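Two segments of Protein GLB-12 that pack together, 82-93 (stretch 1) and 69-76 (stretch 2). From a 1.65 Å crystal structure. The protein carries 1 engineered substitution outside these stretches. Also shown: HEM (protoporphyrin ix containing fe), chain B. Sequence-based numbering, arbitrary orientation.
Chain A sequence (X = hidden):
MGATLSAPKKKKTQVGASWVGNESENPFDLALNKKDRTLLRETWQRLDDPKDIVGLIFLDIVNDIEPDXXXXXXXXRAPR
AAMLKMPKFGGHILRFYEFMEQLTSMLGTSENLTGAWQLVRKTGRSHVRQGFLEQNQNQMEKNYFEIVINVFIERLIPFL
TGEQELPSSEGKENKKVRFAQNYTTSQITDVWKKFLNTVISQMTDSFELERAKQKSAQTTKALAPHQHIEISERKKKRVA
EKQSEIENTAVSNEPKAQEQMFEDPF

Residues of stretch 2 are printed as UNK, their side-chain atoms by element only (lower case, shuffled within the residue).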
ATOM      1  N   ALA A  82      37.592  -2.691   5.055  1.00 33.07           N
ATOM      2  CA  ALA A  82      37.407  -2.615   6.522  1.00 32.33           C
ATOM      3  C   ALA A  82      35.990  -2.297   6.992  1.00 30.57           C
ATOM      4  O   ALA A  82      35.707  -2.351   8.208  1.00 30.40           O
ATOM      5  CB  ALA A  82      38.342  -1.575   7.119  1.00 33.22           C
ATOM      6  N   MET A  83      35.123  -1.918   6.055  1.00 27.55           N
ATOM      7  CA  MET A  83      33.819  -1.380   6.429  1.00 24.74           C
ATOM      8  C   MET A  83      32.952  -2.361   7.177  1.00 24.10           C
ATOM      9  O   MET A  83      32.215  -1.937   8.059  1.00 23.12           O
ATOM     10  CB  MET A  83      33.058  -0.925   5.186  1.00 23.62           C
ATOM     11  CG  MET A  83      33.613   0.364   4.613  1.00 23.59           C
ATOM     12  SD  MET A  83      32.628   0.912   3.223  1.00 24.78           S
ATOM     13  CE  MET A  83      33.687   2.275   2.710  1.00 26.53           C
ATOM     14  N   LEU A  84      33.006  -3.645   6.807  1.00 25.46           N
ATOM     15  CA  LEU A  84      32.110  -4.633   7.421  1.00 26.80           C
ATOM     16  C   LEU A  84      32.339  -4.722   8.938  1.00 27.67           C
ATOM     17  O   LEU A  84      31.440  -5.112   9.684  1.00 28.84           O
ATOM     18  CB  LEU A  84      32.294  -6.004   6.784  1.00 27.79           C
ATOM     19  CG  LEU A  84      31.947  -6.011   5.291  1.00 30.01           C
ATOM     20  CD1 LEU A  84      32.495  -7.256   4.580  1.00 32.77           C
ATOM     21  CD2 LEU A  84      30.449  -5.937   5.125  1.00 30.86           C
ATOM     22  N   LYS A  85      33.532  -4.337   9.380  1.00 27.57           N
ATOM     23  CA  LYS A  85      33.851  -4.347  10.826  1.00 28.64           C
ATOM     24  C   LYS A  85      33.494  -3.099  11.607  1.00 26.97           C
ATOM     25  O   LYS A  85      33.537  -3.084  12.835  1.00 28.26           O
ATOM     26  CB  LYS A  85      35.325  -4.640  11.022  1.00 29.73           C
ATOM     27  CG  LYS A  85      35.738  -6.008  10.550  1.00 34.83           C
ATOM     28  CD  LYS A  85      36.820  -6.563  11.503  1.00 40.52           C
ATOM     29  CE  LYS A  85      37.256  -7.974  11.109  1.00 44.51           C
ATOM     30  NZ  LYS A  85      37.954  -7.954   9.789  1.00 46.55           N
ATOM     31  N   MET A  86      33.176  -2.031  10.926  1.00 24.43           N
ATOM     32  CA  MET A  86      32.834  -0.796  11.593  1.00 23.24           C
ATOM     33  C   MET A  86      31.432  -0.922  12.184  1.00 23.03           C
ATOM     34  O   MET A  86      30.544  -1.539  11.570  1.00 23.57           O
ATOM     35  CB  MET A  86      32.872   0.359  10.601  1.00 23.17           C
ATOM     36  CG  MET A  86      34.274   0.564  10.031  1.00 24.47           C
ATOM     37  SD  MET A  86      35.486   0.956  11.321  1.00 30.34           S
ATOM     38  CE  MET A  86      35.054   2.631  11.666  1.00 28.22           C
ATOM     39  N   PRO A  87      31.235  -0.353  13.363  1.00 21.85           N
ATOM     40  CA  PRO A  87      30.058  -0.750  14.169  1.00 22.67           C
ATOM     41  C   PRO A  87      28.747  -0.349  13.590  1.00 21.76           C
ATOM     42  O   PRO A  87      27.822  -1.185  13.616  1.00 22.46           O
ATOM     43  CB  PRO A  87      30.253  -0.020  15.493  1.00 23.11           C
ATOM     44  CG  PRO A  87      31.598   0.568  15.460  1.00 24.01           C
ATOM     45  CD  PRO A  87      32.230   0.431  14.131  1.00 23.10           C
ATOM     46  N   LYS A  88      28.609   0.896  13.122  1.00 22.25           N
ATOM     47  CA  LYS A  88      27.277   1.324  12.609  1.00 21.99           C
ATOM     48  C   LYS A  88      26.980   0.614  11.304  1.00 22.25           C
ATOM     49  O   LYS A  88      25.833   0.239  11.031  1.00 22.78           O
ATOM     50  CB  LYS A  88      27.197   2.833  12.409  1.00 23.79           C
ATOM     51  CG  LYS A  88      27.317   3.687  13.668  1.00 25.02           C
ATOM     52  CD  LYS A  88      26.862   5.149  13.461  1.00 30.04           C
ATOM     53  CE  LYS A  88      25.357   5.289  13.037  1.00 33.58           C
ATOM     54  NZ  LYS A  88      24.979   6.733  12.631  1.00 35.97           N
ATOM     55  N   PHE A  89      28.022   0.407  10.496  1.00 20.28           N
ATOM     56  CA  PHE A  89      27.833  -0.215   9.170  1.00 20.71           C
ATOM     57  C   PHE A  89      27.583  -1.736   9.265  1.00 20.32           C
ATOM     58  O   PHE A  89      26.562  -2.243   8.754  1.00 21.63           O
ATOM     59  CB  PHE A  89      29.016   0.123   8.269  1.00 19.42           C
ATOM     60  CG  PHE A  89      28.845  -0.384   6.841  1.00 20.74           C
ATOM     61  CD1 PHE A  89      27.976   0.264   5.955  1.00 22.71           C
ATOM     62  CD2 PHE A  89      29.517  -1.527   6.422  1.00 22.14           C
ATOM     63  CE1 PHE A  89      27.834  -0.229   4.616  1.00 21.40           C
ATOM     64  CE2 PHE A  89      29.406  -2.013   5.103  1.00 21.34           C
ATOM     65  CZ  PHE A  89      28.522  -1.377   4.218  1.00 19.79           C
ATOM     66  N   GLY A  90      28.476  -2.467   9.952  1.00 20.86           N
ATOM     67  CA  GLY A  90      28.306  -3.885  10.153  1.00 19.97           C
ATOM     68  C   GLY A  90      27.015  -4.080  10.968  1.00 20.42           C
ATOM     69  O   GLY A  90      26.306  -5.056  10.746  1.00 22.10           O
ATOM     70  N   GLY A  91      26.685  -3.134  11.859  1.00 21.21           N
ATOM     71  CA  GLY A  91      25.444  -3.264  12.690  1.00 20.53           C
ATOM     72  C   GLY A  91      24.226  -3.203  11.789  1.00 20.16           C
ATOM     73  O   GLY A  91      23.240  -3.948  11.972  1.00 21.16           O
ATOM     74  N   HIS A  92      24.286  -2.310  10.815  1.00 19.57           N
ATOM     75  CA  HIS A  92      23.142  -2.144   9.952  1.00 18.90           C
ATOM     76  C   HIS A  92      22.935  -3.352   9.065  1.00 19.32           C
ATOM     77  O   HIS A  92      21.784  -3.706   8.749  1.00 18.95           O
ATOM     78  CB  HIS A  92      23.268  -0.889   9.108  1.00 19.18           C
ATOM     79  CG  HIS A  92      21.949  -0.437   8.591  1.00 17.90           C
ATOM     80  ND1 HIS A  92      21.535  -0.678   7.300  1.00 20.03           N
ATOM     81  CD2 HIS A  92      20.902   0.144   9.227  1.00 17.88           C
ATOM     82  CE1 HIS A  92      20.301  -0.207   7.144  1.00 20.84           C
ATOM     83  NE2 HIS A  92      19.895   0.292   8.296  1.00 18.66           N
ATOM     84  N   ILE A  93      24.037  -3.914   8.551  1.00 19.26           N
ATOM     85  CA  ILE A  93      23.974  -5.132   7.782  1.00 19.88           C
ATOM     86  C   ILE A  93      23.303  -6.282   8.589  1.00 20.75           C
ATOM     87  O   ILE A  93      22.405  -6.973   8.088  1.00 20.91           O
ATOM     88  CB  ILE A  93      25.373  -5.546   7.289  1.00 20.39           C
ATOM     89  CG1 ILE A  93      25.785  -4.594   6.121  1.00 20.18           C
ATOM     90  CG2 ILE A  93      25.370  -7.004   6.877  1.00 20.83           C
ATOM     91  CD1 ILE A  93      27.287  -4.526   5.983  1.00 23.98           C
ATOM     92  N   UNK A  69      25.903   8.137   2.157  1.00 24.46           N
ATOM     93  CA  UNK A  69      25.604   7.219   3.267  1.00 23.61           C
ATOM     94  C   UNK A  69      26.833   6.752   4.023  1.00 22.74           C
ATOM     95  O   UNK A  69      26.729   6.195   5.105  1.00 22.63           O
ATOM     96  c   UNK A  69      22.598   5.175   1.829  1.00 22.37           C
ATOM     97  c   UNK A  69      22.539   7.169   3.412  1.00 27.13           C
ATOM     98  c   UNK A  69      23.358   6.424   2.319  1.00 22.89           C
ATOM     99  c   UNK A  69      24.760   6.008   2.798  1.00 22.73           C
ATOM    100  N   UNK A  70      28.028   6.997   3.484  1.00 21.87           N
ATOM    101  CA  UNK A  70      29.230   6.536   4.168  1.00 22.38           C
ATOM    102  C   UNK A  70      29.348   7.222   5.529  1.00 23.47           C
ATOM    103  O   UNK A  70      29.579   6.555   6.536  1.00 23.76           O
ATOM    104  c   UNK A  70      31.960   6.566   0.243  1.00 26.37           C
ATOM    105  c   UNK A  70      30.484   6.769   3.298  1.00 22.21           C
ATOM    106  c   UNK A  70      32.041   5.818   1.500  1.00 24.56           C
ATOM    107  c   UNK A  70      30.648   5.697   2.216  1.00 22.74           C
ATOM    108  n   UNK A  70      33.409   6.780  -0.192  1.00 23.33           N
ATOM    109  N   UNK A  71      29.117   8.529   5.560  1.00 25.53           N
ATOM    110  CA  UNK A  71      29.228   9.317   6.804  1.00 28.29           C
ATOM    111  C   UNK A  71      28.208   8.856   7.838  1.00 28.11           C
ATOM    112  O   UNK A  71      28.502   8.769   9.028  1.00 28.28           O
ATOM    113  n   UNK A  71      28.920  15.544   8.089  1.00 44.71           N
ATOM    114  c   UNK A  71      29.310  11.718   7.734  1.00 33.90           C
ATOM    115  c   UNK A  71      28.785  14.071   8.471  1.00 42.52           C
ATOM    116  c   UNK A  71      29.043  10.815   6.517  1.00 30.21           C
ATOM    117  c   UNK A  71      29.309  13.173   7.335  1.00 39.28           C
ATOM    118  N   UNK A  72      27.004   8.526   7.368  1.00 27.62           N
ATOM    119  CA  UNK A  72      25.922   8.108   8.244  1.00 27.29           C
ATOM    120  C   UNK A  72      26.361   6.877   8.994  1.00 26.08           C
ATOM    121  O   UNK A  72      26.112   6.732  10.213  1.00 27.04           O
ATOM    122  c   UNK A  72      23.570   7.184   8.348  1.00 30.36           C
ATOM    123  c   UNK A  72      24.623   7.754   7.432  1.00 27.91           C
ATOM    124  c   UNK A  72      24.090   8.965   6.765  1.00 29.13           C
ATOM    125  N   UNK A  73      26.986   5.966   8.257  1.00 23.71           N
ATOM    126  CA  UNK A  73      27.367   4.668   8.793  1.00 22.62           C
ATOM    127  C   UNK A  73      28.779   4.631   9.356  1.00 23.85           C
ATOM    128  O   UNK A  73      29.311   3.560   9.679  1.00 23.74           O
ATOM    129  c   UNK A  73      24.841   2.954   8.556  1.00 22.52           C
ATOM    130  c   UNK A  73      25.154   3.486   6.221  1.00 22.19           C
ATOM    131  c   UNK A  73      23.802   3.287   5.972  1.00 25.92           C
ATOM    132  c   UNK A  73      25.680   3.333   7.493  1.00 21.00           C
ATOM    133  c   UNK A  73      27.131   3.590   7.741  1.00 22.84           C
ATOM    134  c   UNK A  73      22.944   2.899   7.046  1.00 26.21           C
ATOM    135  c   UNK A  73      23.457   2.723   8.327  1.00 25.29           C
ATOM    136  N   UNK A  74      29.376   5.822   9.466  1.00 24.06           N
ATOM    137  CA  UNK A  74      30.713   5.954  10.025  1.00 24.42           C
ATOM    138  C   UNK A  74      31.841   5.325   9.217  1.00 24.86           C
ATOM    139  O   UNK A  74      32.866   4.943   9.792  1.00 24.57           O
ATOM    140  N   UNK A  75      31.683   5.240   7.884  1.00 23.92           N
ATOM    141  CA  UNK A  75      32.660   4.530   7.022  1.00 23.79           C
ATOM    142  C   UNK A  75      33.222   5.441   5.934  1.00 24.84           C
ATOM    143  O   UNK A  75      33.671   4.988   4.878  1.00 24.66           O
ATOM    144  c   UNK A  75      31.981   2.123   7.437  1.00 23.68           C
ATOM    145  c   UNK A  75      32.101   3.212   6.374  1.00 23.73           C
ATOM    146  c   UNK A  75      30.752   3.442   5.627  1.00 23.78           C
ATOM    147  N   UNK A  76      33.145   6.723   6.201  1.00 25.16           N
ATOM    148  CA  UNK A  76      33.691   7.721   5.319  1.00 27.28           C
ATOM    149  C   UNK A  76      35.228   7.664   5.201  1.00 28.71           C
ATOM    150  O   UNK A  76      35.761   8.280   4.262  1.00 29.03           O
ATOM    151  o   UNK A  76      32.946   8.588   8.150  1.00 37.62           O
ATOM    152  c   UNK A  76      33.450   9.356   7.254  1.00 34.02           C
ATOM    153  c   UNK A  76      33.181   9.095   5.768  1.00 26.94           C
ATOM    154  o   UNK A  76      34.183  10.330   7.530  1.00 37.13           O
TER
HETATM  155  CHA HEM B 300      18.516   0.913  12.138  1.00 22.43           C
HETATM  156  CHB HEM B 300      16.439  -1.686   8.619  1.00 19.73           C
HETATM  157  CHC HEM B 300      17.286   1.864   5.491  1.00 21.99           C
HETATM  158  CHD HEM B 300      20.028   4.069   8.779  1.00 24.43           C
HETATM  159  C1A HEM B 300      17.841  -0.048  11.467  1.00 21.29           C
HETATM  160  C2A HEM B 300      17.237  -1.225  12.066  1.00 23.13           C
HETATM  161  C3A HEM B 300      16.673  -1.923  11.065  1.00 21.16           C
HETATM  162  C4A HEM B 300      16.911  -1.220   9.824  1.00 20.31           C
HETATM  163  CMA HEM B 300      15.905  -3.271  11.135  1.00 22.28           C
HETATM  164  CAA HEM B 300      17.250  -1.547  13.597  1.00 25.64           C
HETATM  165  CBA HEM B 300      15.826  -1.583  14.171  1.00 31.78           C
HETATM  166  CGA HEM B 300      15.251  -0.248  13.999  1.00 34.81           C
HETATM  167  O1A HEM B 300      15.936   0.750  14.359  1.00 36.50           O
HETATM  168  O2A HEM B 300      14.119  -0.209  13.449  1.00 38.51           O
HETATM  169  C1B HEM B 300      16.452  -0.897   7.508  1.00 19.89           C
HETATM  170  C2B HEM B 300      15.745  -1.199   6.269  1.00 19.75           C
HETATM  171  C3B HEM B 300      15.971  -0.230   5.427  1.00 20.68           C
HETATM  172  C4B HEM B 300      16.837   0.723   6.073  1.00 20.62           C
HETATM  173  CMB HEM B 300      14.870  -2.441   6.033  1.00 23.26           C
HETATM  174  CAB HEM B 300      15.362  -0.153   4.001  1.00 25.72           C
HETATM  175  CBB HEM B 300      15.943   0.594   3.094  1.00 30.67           C
HETATM  176  C1C HEM B 300      18.081   2.769   6.107  1.00 21.34           C
HETATM  177  C2C HEM B 300      18.604   3.967   5.499  1.00 24.51           C
HETATM  178  C3C HEM B 300      19.350   4.583   6.398  1.00 23.82           C
HETATM  179  C4C HEM B 300      19.366   3.786   7.604  1.00 24.39           C
HETATM  180  CMC HEM B 300      18.283   4.432   4.058  1.00 27.10           C
HETATM  181  CAC HEM B 300      20.099   5.913   6.150  1.00 27.40           C
HETATM  182  CBC HEM B 300      20.361   6.664   7.205  1.00 30.12           C
HETATM  183  C1D HEM B 300      19.934   3.385   9.938  1.00 25.14           C
HETATM  184  C2D HEM B 300      20.750   3.615  11.092  1.00 26.50           C
HETATM  185  C3D HEM B 300      20.274   2.645  12.126  1.00 27.76           C
HETATM  186  C4D HEM B 300      19.207   1.914  11.505  1.00 24.34           C
HETATM  187  CMD HEM B 300      21.893   4.640  11.278  1.00 29.49           C
HETATM  188  CAD HEM B 300      20.838   2.449  13.546  1.00 29.10           C
HETATM  189  CBD HEM B 300      21.730   1.198  13.489  1.00 31.51           C
HETATM  190  CGD HEM B 300      23.016   1.352  12.680  1.00 31.90           C
HETATM  191  O1D HEM B 300      23.519   2.476  12.466  1.00 33.55           O
HETATM  192  O2D HEM B 300      23.551   0.315  12.267  1.00 33.39           O
HETATM  193  NA  HEM B 300      17.638  -0.074  10.082  1.00 19.89           N
HETATM  194  NB  HEM B 300      17.131   0.310   7.369  1.00 20.61           N
HETATM  195  NC  HEM B 300      18.575   2.701   7.393  1.00 22.78           N
HETATM  196  ND  HEM B 300      19.030   2.353  10.213  1.00 24.15           N
HETATM  197 FE   HEM B 300      18.111   1.306   8.785  1.00 19.74          FE
HETATM  198  O   HOH W   1      30.576   2.577  11.879  1.00 30.02           O

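Position 69 has four side-chain carbons, forked at the second. None of them comes within reach of stretch 1. The residue is Leu 69. Its side chain is buried and turns to the heme instead, with CD2 3.9 Å from HEM CAC.

Position 70 carries four carbons in a row ending in a nitrogen. One of the carbons meets Met 83 CE. It is Lys 70; the carbon is CD, 4.1 Å from Met 83 CE. The contact is apolar although the chain ends in an amine.

Position 71 has the same composition, four carbons in a row and a terminal nitrogen. The side chain is exposed and stays out of reach of stretch 1. It is Lys 71.

Position 72 has one carbon carrying two more, the beta-branched pattern of valine. Its link to stretch 1 is made by the backbone: Lys 88 NZ donates a hydrogen bond to the O of position 72 at 2.7 Å. It is Val 72. The side chain faces another partner, with CG1 3.4 Å from HEM CBC.

Position 73 has one carbon followed by a ring of six carbons, with no oxygen. A ring carbon lies over one face of the His 92 ring, and CB sits at the edge of the Phe 89 ring, 3.9 Å from Phe 89 CD1. Water 1 donates to the O of position 73 at 2.7 Å and accepts from Lys 88 N at 2.9 Å. It is Phe 73, and it has the largest area covered by stretch 1. The ring carbon over His 92 is CE1, 3.5 Å from His 92 CG. The two ring planes meet obliquely, at 42°, with centroids 4.8 Å apart. Its CZ is 3.6 Å from HEM CHD, so the ring packs against both the histidine and the heme.

Position 74 has no side-chain atoms. Met 86 CE approaches its backbone O at 3.7 Å. It is Gly 74. Its phi of 66° is positive, which by itself favours glycine.

Position 75 again shows one carbon carrying two. Its CA-to-CB bond points toward stretch 1. Its CB is 3.7 Å from Met 83 CG, and one of the two outer carbons meets both Met 86 CB and Phe 89 CB. It is Val 75; the outer carbon is CG1, 3.7 Å from Met 86 CB and 3.7 Å from Phe 89 CB. So this buried valine packs against three side chains of stretch 1.

Position 76 has two carbons, the second carrying two oxygens. Its CA-to-CB bond points away from stretch 1, and it makes no contact with it. It is Asp 76.

The contact buries 500 Å² in all. Its apolar centre is formed by Phe 73 and Val 75, packed against Met 83, Met 86, Phe 89 and His 92. Lys 88 adds the polar part: its amine holds a backbone carbonyl, and its backbone N is bridged to another by water. His 92 NE2 binds HEM FE at 2.1 Å. Phe 73 therefore packs beside a ligand of the iron.

Stretch 2, residues 69-76: LKKVFGVD
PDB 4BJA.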